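Local coordinates for CBS domain-containing protein (Pyrococcus horikoshii, PDB 2YZI) that is of unknown function but, as a tandem pair of CBS domains, may bind an adenosine-containing ligand as a regulatory module, at residues 14-19 with 34-39; 102-107 with 118-123; 24-29 with 72-77. One frame throughout, in Å; residues are numbered along the deposited sequence.

Contact 1 (14-19 with 34-39); sequences TKKLLG and MEFDVG
The Phe-36 ring receives two neighbours from segment 14-19: Leu-18 CD2 approaches it obliquely, and Lys-16 NZ stands at its edge, near the ring plane. The leucine methyl comes closest to Phe-36 CD2, at 3.5 Å, and also meets CG at 3.6 Å, so it touches the CG/CD2 side of the ring; the two side chains cross at about a right angle. The second flat group is the Phe-36 peptide carbonyl. Lys-16 NZ donates to Phe-36 O over 2.8 Å, lying in the carbonyl plane on a lone pair, with a C=O...N angle of 136°. The lysine starts out straight, CG anti to the backbone N (chi1 -178°), and then bends at chi3 and chi4, which brings NZ round to that oxygen. On the way its CD passes Val-38 CG1 at 3.9 Å, while Leu-18 CD1 reaches the same methyl more loosely, at 4.4 Å. Behind the lysine, Thr-14 OG1 accepts from Lys-16 N over 2.9 Å, an ST turn. Segment 14-19 runs between the two sheets of the tandem CBS fold: Thr-14 is backbone-bonded to Ile-117 and Leu-18 to Val-42. Segment 34-39 carries the chain off the C-terminal end of helix 26-35. With no buried residue among those that touch, this is a surface contact, in which apolar carbons, aliphatic and aromatic, supply most of the contact and one amine the directed bond. The lysine's positive charge is probably favourable beside carbonyls at a helix C-terminus.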
loop_
_atom_site.group_PDB
_atom_site.type_symbol
_atom_site.label_atom_id
_atom_site.label_comp_id
_atom_site.label_asym_id
_atom_site.label_seq_id
_atom_site.Cartn_x
_atom_site.Cartn_y
_atom_site.Cartn_z
ATOM N N THR B 14 -13.567 -5.996 -4.345
ATOM C CA THR B 14 -13.136 -6.830 -5.457
ATOM C C THR B 14 -13.117 -8.306 -5.053
ATOM O O THR B 14 -13.151 -8.629 -3.867
ATOM C CB THR B 14 -11.726 -6.452 -5.928
ATOM O OG1 THR B 14 -11.277 -7.419 -6.883
ATOM C CG2 THR B 14 -10.749 -6.440 -4.754
ATOM N N LYS B 15 -13.063 -9.189 -6.048
ATOM C CA LYS B 15 -13.013 -10.637 -5.814
ATOM C C LYS B 15 -11.562 -11.096 -5.862
ATOM O O LYS B 15 -11.233 -12.202 -5.440
ATOM C CB LYS B 15 -13.799 -11.395 -6.893
ATOM C CG LYS B 15 -15.313 -11.405 -6.725
ATOM C CD LYS B 15 -15.748 -12.262 -5.539
ATOM C CE LYS B 15 -17.266 -12.443 -5.528
ATOM N NZ LYS B 15 -17.717 -13.247 -4.358
ATOM N N LYS B 16 -10.704 -10.233 -6.390
ATOM C CA LYS B 16 -9.283 -10.523 -6.524
ATOM C C LYS B 16 -8.614 -10.758 -5.164
ATOM O O LYS B 16 -7.864 -9.916 -4.677
ATOM C CB LYS B 16 -8.599 -9.366 -7.257
ATOM C CG LYS B 16 -7.116 -9.558 -7.516
ATOM C CD LYS B 16 -6.487 -8.268 -8.020
ATOM C CE LYS B 16 -5.959 -8.420 -9.427
ATOM N NZ LYS B 16 -4.926 -9.484 -9.490
ATOM N N LEU B 17 -8.883 -11.913 -4.567
ATOM C CA LEU B 17 -8.323 -12.269 -3.266
ATOM C C LEU B 17 -7.527 -13.564 -3.399
ATOM O O LEU B 17 -8.102 -14.641 -3.551
ATOM C CB LEU B 17 -9.464 -12.436 -2.258
ATOM C CG LEU B 17 -9.245 -13.158 -0.931
ATOM C CD1 LEU B 17 -8.086 -12.542 -0.163
ATOM C CD2 LEU B 17 -10.540 -13.086 -0.126
ATOM N N LEU B 18 -6.206 -13.460 -3.350
ATOM C CA LEU B 18 -5.370 -14.638 -3.500
ATOM C C LEU B 18 -4.945 -15.298 -2.206
ATOM O O LEU B 18 -4.704 -14.640 -1.201
ATOM C CB LEU B 18 -4.127 -14.319 -4.335
ATOM C CG LEU B 18 -4.400 -14.152 -5.831
ATOM C CD1 LEU B 18 -5.063 -12.803 -6.086
ATOM C CD2 LEU B 18 -3.108 -14.259 -6.602
ATOM N N GLY B 19 -4.854 -16.618 -2.251
ATOM C CA GLY B 19 -4.455 -17.373 -1.084
ATOM C C GLY B 19 -3.260 -18.267 -1.348
ATOM O O GLY B 19 -2.975 -18.635 -2.490
HETATM N N MSE B 34 3.694 -9.772 -6.251
HETATM C CA MSE B 34 4.167 -8.838 -7.261
HETATM C C MSE B 34 3.565 -9.192 -8.616
HETATM O O MSE B 34 3.290 -8.310 -9.421
HETATM C CB MSE B 34 5.699 -8.863 -7.342
HETATM C CG MSE B 34 6.394 -8.483 -6.039
HETATM SE SE MSE B 34 5.867 -6.715 -5.420
HETATM C CE MSE B 34 7.067 -6.486 -3.932
ATOM N N GLU B 35 3.342 -10.483 -8.855
ATOM C CA GLU B 35 2.772 -10.945 -10.119
ATOM C C GLU B 35 1.336 -10.468 -10.288
ATOM O O GLU B 35 0.976 -9.910 -11.320
ATOM C CB GLU B 35 2.796 -12.473 -10.196
ATOM C CG GLU B 35 2.338 -13.036 -11.550
ATOM C CD GLU B 35 2.138 -14.546 -11.545
ATOM O OE1 GLU B 35 2.847 -15.255 -10.796
ATOM O OE2 GLU B 35 1.278 -15.028 -12.308
ATOM N N PHE B 36 0.522 -10.687 -9.261
ATOM C CA PHE B 36 -0.881 -10.304 -9.299
ATOM C C PHE B 36 -1.233 -8.942 -8.710
ATOM O O PHE B 36 -2.404 -8.617 -8.530
ATOM C CB PHE B 36 -1.716 -11.410 -8.670
ATOM C CG PHE B 36 -1.859 -12.609 -9.559
ATOM C CD1 PHE B 36 -2.725 -12.576 -10.647
ATOM C CD2 PHE B 36 -1.088 -13.741 -9.353
ATOM C CE1 PHE B 36 -2.817 -13.653 -11.522
ATOM C CE2 PHE B 36 -1.176 -14.822 -10.223
ATOM C CZ PHE B 36 -2.041 -14.776 -11.308
ATOM N N ASP B 37 -0.211 -8.153 -8.406
ATOM C CA ASP B 37 -0.408 -6.802 -7.914
ATOM C C ASP B 37 -1.283 -6.636 -6.669
ATOM O O ASP B 37 -2.148 -5.750 -6.633
ATOM C CB ASP B 37 -0.993 -5.957 -9.045
ATOM C CG ASP B 37 -0.549 -4.521 -8.987
ATOM O OD1 ASP B 37 0.663 -4.276 -9.161
ATOM O OD2 ASP B 37 -1.401 -3.637 -8.768
ATOM N N VAL B 38 -1.069 -7.470 -5.656
ATOM C CA VAL B 38 -1.844 -7.361 -4.421
ATOM C C VAL B 38 -0.926 -7.139 -3.224
ATOM O O VAL B 38 0.201 -7.639 -3.191
ATOM C CB VAL B 38 -2.719 -8.609 -4.184
ATOM C CG1 VAL B 38 -3.779 -8.701 -5.267
ATOM C CG2 VAL B 38 -1.864 -9.860 -4.159
ATOM N N GLY B 39 -1.408 -6.372 -2.249
ATOM C CA GLY B 39 -0.603 -6.077 -1.078
ATOM C C GLY B 39 -0.759 -7.057 0.068
ATOM O O GLY B 39 -0.062 -6.954 1.080
#

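Contact 2 (102-107 with 118-123); sequences RIKHIL and FTLSDL
Ile-106 and Phe-118 form an antiparallel hydrogen-bonded pair: Ile-106 N gives to Phe-118 O over 2.9 Å, and Phe-118 N returns a bond to Ile-106 O, straight at 170°. Ile-106 CG2 lies at the Phe-118 ring edge, near its plane, and meets Phe-118 CB at 3.8 Å. One step on, His-105 and Thr-119 make the non-hydrogen-bonded pair, His-105 CB facing Thr-119 CG2 at 4.3 Å. Beyond the ladder, Leu-120 N reaches Lys-104 O by a weak bond of 3.2 Å. Thr-119 then caps helix 120-127. Its OG1 sits between the backbone N and the carbonyl carbon (chi1 71°), accepting from Asp-122 N, while Asp-122 OD2 takes Thr-119 N on its anti lone pair at 2.7 Å: a capping box. Thr-119 OG1 also gives to OD2, from above the carboxylate plane. An alanine at Thr-119 would probably leave Asp-122 N without its cap and Asp-122 OD2 with one grip fewer, freer to turn. Farther out, Leu-95 and Met-98 of helix 91-101 pack on Phe-118. Thr-119 and Asp-122 belong to the Gly-x-x-Thr-x-x-Asp signature of CBS domains, which in nucleotide-binding relatives lines the ligand site; the box holds these two polar groups in a fixed relation where strand becomes helix.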
loop_
_atom_site.group_PDB
_atom_site.type_symbol
_atom_site.label_atom_id
_atom_site.label_comp_id
_atom_site.label_asym_id
_atom_site.label_seq_id
_atom_site.Cartn_x
_atom_site.Cartn_y
_atom_site.Cartn_z
ATOM N N ARG B 102 -5.541 1.177 11.138
ATOM C CA ARG B 102 -4.320 1.426 10.385
ATOM C C ARG B 102 -4.047 0.340 9.347
ATOM O O ARG B 102 -2.936 -0.163 9.262
ATOM C CB ARG B 102 -3.111 1.508 11.324
ATOM C CG ARG B 102 -3.021 2.740 12.215
ATOM C CD ARG B 102 -1.692 2.685 12.953
ATOM N NE ARG B 102 -1.464 3.794 13.870
ATOM C CZ ARG B 102 -0.389 3.892 14.651
ATOM N NH1 ARG B 102 0.548 2.948 14.617
ATOM N NH2 ARG B 102 -0.254 4.924 15.475
ATOM N N ILE B 103 -5.048 -0.027 8.557
ATOM C CA ILE B 103 -4.832 -1.058 7.552
ATOM C C ILE B 103 -5.061 -0.561 6.130
ATOM O O ILE B 103 -5.789 0.408 5.904
ATOM C CB ILE B 103 -5.723 -2.287 7.810
ATOM C CG1 ILE B 103 -7.188 -1.859 7.894
ATOM C CG2 ILE B 103 -5.279 -2.993 9.088
ATOM C CD1 ILE B 103 -8.147 -3.027 8.038
ATOM N N LYS B 104 -4.426 -1.230 5.174
ATOM C CA LYS B 104 -4.539 -0.866 3.766
ATOM C C LYS B 104 -5.430 -1.847 3.017
ATOM O O LYS B 104 -5.749 -1.641 1.844
ATOM C CB LYS B 104 -3.156 -0.854 3.115
ATOM C CG LYS B 104 -2.205 0.183 3.670
ATOM C CD LYS B 104 -0.914 0.218 2.863
ATOM C CE LYS B 104 -0.062 1.417 3.235
ATOM N NZ LYS B 104 1.122 1.539 2.339
ATOM N N HIS B 105 -5.813 -2.921 3.700
ATOM C CA HIS B 105 -6.665 -3.949 3.111
ATOM C C HIS B 105 -7.624 -4.438 4.183
ATOM O O HIS B 105 -7.231 -4.613 5.331
ATOM C CB HIS B 105 -5.829 -5.144 2.623
ATOM C CG HIS B 105 -4.402 -4.811 2.313
ATOM N ND1 HIS B 105 -3.509 -4.387 3.275
ATOM C CD2 HIS B 105 -3.711 -4.837 1.149
ATOM C CE1 HIS B 105 -2.334 -4.166 2.717
ATOM N NE2 HIS B 105 -2.429 -4.432 1.427
ATOM N N ILE B 106 -8.879 -4.658 3.813
ATOM C CA ILE B 106 -9.866 -5.158 4.765
ATOM C C ILE B 106 -10.737 -6.222 4.099
ATOM O O ILE B 106 -11.335 -5.986 3.049
ATOM C CB ILE B 106 -10.750 -4.006 5.323
ATOM C CG1 ILE B 106 -11.614 -4.530 6.468
ATOM C CG2 ILE B 106 -11.606 -3.402 4.214
ATOM C CD1 ILE B 106 -12.313 -3.449 7.276
ATOM N N LEU B 107 -10.783 -7.408 4.703
ATOM C CA LEU B 107 -11.572 -8.510 4.156
ATOM C C LEU B 107 -13.067 -8.229 4.275
ATOM O O LEU B 107 -13.523 -7.657 5.263
ATOM C CB LEU B 107 -11.219 -9.825 4.868
ATOM C CG LEU B 107 -9.820 -10.379 4.569
ATOM C CD1 LEU B 107 -9.502 -11.572 5.441
ATOM C CD2 LEU B 107 -9.752 -10.768 3.110
ATOM N N PHE B 118 -11.432 -5.171 0.269
ATOM C CA PHE B 118 -11.416 -3.783 -0.164
ATOM C C PHE B 118 -10.038 -3.230 0.173
ATOM O O PHE B 118 -9.582 -3.335 1.311
ATOM C CB PHE B 118 -12.495 -2.964 0.542
ATOM C CG PHE B 118 -12.480 -1.500 0.168
ATOM C CD1 PHE B 118 -12.807 -1.093 -1.123
ATOM C CD2 PHE B 118 -12.118 -0.538 1.100
ATOM C CE1 PHE B 118 -12.771 0.261 -1.488
ATOM C CE2 PHE B 118 -12.078 0.830 0.747
ATOM C CZ PHE B 118 -12.407 1.225 -0.552
ATOM N N THR B 119 -9.378 -2.645 -0.819
ATOM C CA THR B 119 -8.031 -2.112 -0.625
ATOM C C THR B 119 -7.952 -0.628 -0.949
ATOM O O THR B 119 -8.921 -0.039 -1.417
ATOM C CB THR B 119 -7.009 -2.865 -1.523
ATOM O OG1 THR B 119 -7.206 -2.501 -2.899
ATOM C CG2 THR B 119 -7.194 -4.362 -1.382
ATOM N N LEU B 120 -6.797 -0.021 -0.695
ATOM C CA LEU B 120 -6.632 1.396 -0.991
ATOM C C LEU B 120 -6.644 1.582 -2.497
ATOM O O LEU B 120 -7.043 2.633 -2.995
ATOM C CB LEU B 120 -5.336 1.945 -0.391
ATOM C CG LEU B 120 -5.330 2.044 1.141
ATOM C CD1 LEU B 120 -4.246 3.012 1.576
ATOM C CD2 LEU B 120 -6.683 2.526 1.645
ATOM N N SER B 121 -6.215 0.551 -3.223
ATOM C CA SER B 121 -6.225 0.611 -4.684
ATOM C C SER B 121 -7.675 0.690 -5.148
ATOM O O SER B 121 -7.987 1.399 -6.107
ATOM C CB SER B 121 -5.556 -0.622 -5.295
ATOM O OG SER B 121 -4.153 -0.585 -5.102
ATOM N N ASP B 122 -8.556 -0.039 -4.467
ATOM C CA ASP B 122 -9.972 -0.008 -4.809
ATOM C C ASP B 122 -10.510 1.409 -4.591
ATOM O O ASP B 122 -11.305 1.908 -5.391
ATOM C CB ASP B 122 -10.758 -0.998 -3.956
ATOM C CG ASP B 122 -10.436 -2.436 -4.291
ATOM O OD1 ASP B 122 -10.629 -2.834 -5.458
ATOM O OD2 ASP B 122 -9.995 -3.175 -3.384
ATOM N N LEU B 123 -10.064 2.049 -3.511
ATOM C CA LEU B 123 -10.474 3.409 -3.189
ATOM C C LEU B 123 -10.107 4.328 -4.345
ATOM O O LEU B 123 -10.899 5.174 -4.762
ATOM C CB LEU B 123 -9.768 3.894 -1.927
ATOM C CG LEU B 123 -10.024 5.357 -1.549
ATOM C CD1 LEU B 123 -11.508 5.545 -1.251
ATOM C CD2 LEU B 123 -9.169 5.750 -0.338
#

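Contact 3 (24-29 with 72-77); sequences TSVQEA and IPVERI
Val-26 CG2 is the bump at the middle of this joint, projecting into a hollow walled by Ile-72, Val-74 and Ile-77. It meets Ile-72 CG1 at 3.7 Å and Ile-77 CD1 at the same distance, with Val-74 CG1 a little farther off. Val-26 and Ile-72 lie side by side and point the same way, so they meet flank to flank. Val-74 answers with a bump of its own: its CG1, set anti to the carbonyl carbon (chi1 -55°), fits against Ala-29 CB at 3.8 Å, one turn along helix 26-35. Beneath these methyls the backbones are joined at a single bridge, Ser-25 with Pro-73. Val-74 N donates to Thr-24 O over 2.9 Å and Val-26 N to Ile-72 O over the same length, both nearly along the C=O axis. Ser-25 OG caps the helix by accepting from Glu-28 N at 3.2 Å, while Val-74 opens a short 3-10 turn. Ile-59 of helix 56-64 touches Val-26 and Ile-77, and Phe-54 packs on Ala-29 and Val-74, continuing the apolar side. The contact thus fastens the start of helix 26-35, in the first CBS sequence, to the chain that leads from helix 56-64 towards strand 84-86, in the second. Its chemistry divides neatly: two backbone bonds fix the alignment and satisfy polar groups, and packed aliphatic side chains hold the faces together without any charge.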
loop_
_atom_site.group_PDB
_atom_site.type_symbol
_atom_site.label_atom_id
_atom_site.label_comp_id
_atom_site.label_asym_id
_atom_site.label_seq_id
_atom_site.Cartn_x
_atom_site.Cartn_y
_atom_site.Cartn_z
ATOM N N THR B 24 3.740 -22.339 2.201
ATOM C CA THR B 24 4.270 -21.452 1.171
ATOM C C THR B 24 5.360 -20.564 1.777
ATOM O O THR B 24 5.165 -19.985 2.842
ATOM C CB THR B 24 3.149 -20.559 0.609
ATOM O OG1 THR B 24 2.082 -21.382 0.126
ATOM C CG2 THR B 24 3.674 -19.679 -0.524
ATOM N N SER B 25 6.505 -20.454 1.113
ATOM C CA SER B 25 7.578 -19.624 1.650
ATOM C C SER B 25 7.339 -18.137 1.391
ATOM O O SER B 25 6.680 -17.748 0.419
ATOM C CB SER B 25 8.936 -20.022 1.056
ATOM O OG SER B 25 9.150 -19.413 -0.207
ATOM N N VAL B 26 7.891 -17.315 2.273
ATOM C CA VAL B 26 7.760 -15.873 2.165
ATOM C C VAL B 26 8.251 -15.389 0.810
ATOM O O VAL B 26 7.657 -14.496 0.215
ATOM C CB VAL B 26 8.545 -15.166 3.286
ATOM C CG1 VAL B 26 8.571 -13.669 3.046
ATOM C CG2 VAL B 26 7.899 -15.469 4.632
ATOM N N GLN B 27 9.323 -15.998 0.311
ATOM C CA GLN B 27 9.869 -15.604 -0.980
ATOM C C GLN B 27 8.879 -15.874 -2.112
ATOM O O GLN B 27 8.698 -15.038 -2.994
ATOM C CB GLN B 27 11.179 -16.335 -1.247
ATOM C CG GLN B 27 12.105 -15.562 -2.167
ATOM C CD GLN B 27 13.357 -16.334 -2.532
ATOM O OE1 GLN B 27 14.071 -16.835 -1.663
ATOM N NE2 GLN B 27 13.636 -16.426 -3.827
ATOM N N GLU B 28 8.233 -17.035 -2.087
ATOM C CA GLU B 28 7.259 -17.381 -3.119
ATOM C C GLU B 28 6.016 -16.501 -3.010
ATOM O O GLU B 28 5.509 -16.002 -4.014
ATOM C CB GLU B 28 6.874 -18.857 -3.002
ATOM C CG GLU B 28 5.676 -19.271 -3.843
ATOM C CD GLU B 28 5.672 -18.660 -5.237
ATOM O OE1 GLU B 28 6.759 -18.496 -5.832
ATOM O OE2 GLU B 28 4.576 -18.352 -5.749
ATOM N N ALA B 29 5.523 -16.319 -1.789
ATOM C CA ALA B 29 4.360 -15.474 -1.567
ATOM C C ALA B 29 4.664 -14.059 -2.090
ATOM O O ALA B 29 3.806 -13.405 -2.689
ATOM C CB ALA B 29 4.024 -15.434 -0.080
ATOM N N ILE B 72 11.497 -19.061 4.929
ATOM C CA ILE B 72 10.593 -19.485 5.993
ATOM C C ILE B 72 9.137 -19.480 5.533
ATOM O O ILE B 72 8.723 -18.637 4.735
ATOM C CB ILE B 72 10.701 -18.599 7.263
ATOM C CG1 ILE B 72 10.183 -17.187 6.971
ATOM C CG2 ILE B 72 12.139 -18.570 7.756
ATOM C CD1 ILE B 72 10.004 -16.332 8.201
ATOM N N PRO B 73 8.338 -20.435 6.027
ATOM C CA PRO B 73 6.926 -20.500 5.642
ATOM C C PRO B 73 6.151 -19.323 6.230
ATOM O O PRO B 73 6.340 -18.967 7.392
ATOM C CB PRO B 73 6.486 -21.840 6.213
ATOM C CG PRO B 73 7.312 -21.943 7.467
ATOM C CD PRO B 73 8.674 -21.514 6.974
ATOM N N VAL B 74 5.293 -18.717 5.414
ATOM C CA VAL B 74 4.483 -17.572 5.828
ATOM C C VAL B 74 3.703 -17.836 7.119
ATOM O O VAL B 74 3.244 -16.914 7.791
ATOM C CB VAL B 74 3.488 -17.197 4.719
ATOM C CG1 VAL B 74 4.233 -16.958 3.427
ATOM C CG2 VAL B 74 2.472 -18.294 4.535
ATOM N N GLU B 75 3.551 -19.106 7.456
ATOM C CA GLU B 75 2.835 -19.490 8.660
ATOM C C GLU B 75 3.498 -18.839 9.872
ATOM O O GLU B 75 2.841 -18.520 10.866
ATOM C CB GLU B 75 2.852 -21.013 8.800
ATOM C CG GLU B 75 2.276 -21.529 10.096
ATOM C CD GLU B 75 2.398 -23.033 10.231
ATOM O OE1 GLU B 75 1.835 -23.761 9.387
ATOM O OE2 GLU B 75 3.056 -23.488 11.186
ATOM N N ARG B 76 4.803 -18.622 9.765
ATOM C CA ARG B 76 5.583 -18.034 10.842
ATOM C C ARG B 76 5.453 -16.524 11.010
ATOM O O ARG B 76 5.915 -15.978 12.010
ATOM C CB ARG B 76 7.057 -18.394 10.655
ATOM C CG ARG B 76 7.333 -19.870 10.804
ATOM C CD ARG B 76 8.811 -20.185 10.699
ATOM N NE ARG B 76 9.621 -19.367 11.599
ATOM C CZ ARG B 76 9.373 -19.193 12.895
ATOM N NH1 ARG B 76 8.325 -19.779 13.461
ATOM N NH2 ARG B 76 10.179 -18.430 13.627
ATOM N N ILE B 77 4.825 -15.856 10.044
ATOM C CA ILE B 77 4.669 -14.408 10.110
ATOM C C ILE B 77 3.251 -13.914 9.893
ATOM O O ILE B 77 3.007 -12.709 9.937
ATOM C CB ILE B 77 5.547 -13.695 9.067
ATOM C CG1 ILE B 77 5.136 -14.119 7.657
ATOM C CG2 ILE B 77 6.997 -13.988 9.336
ATOM C CD1 ILE B 77 5.670 -13.220 6.570
#

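Contact 1 is a surface contact, whereas contacts 2 and 3 are partly buried. Contacts 1 and 3 both use helix 26-35, at its C-terminal and N-terminal ends, though they do not touch. Contacts 1 and 2 do meet: Gly-39 packs on His-105, Thr-14 on Asp-122 and Leu-17 on Leu-107, where the two CBS motifs come together, and both also reach the second subunit. Contact 3 lies farther out, its centre about 16 Å from the centre of the chain. The chemistry differs as well: a lysine side chain supplies the cross-segment bond of contact 1, hairpin pairing leads in contact 2, and contact 3 adds methyl packing to a single bridge.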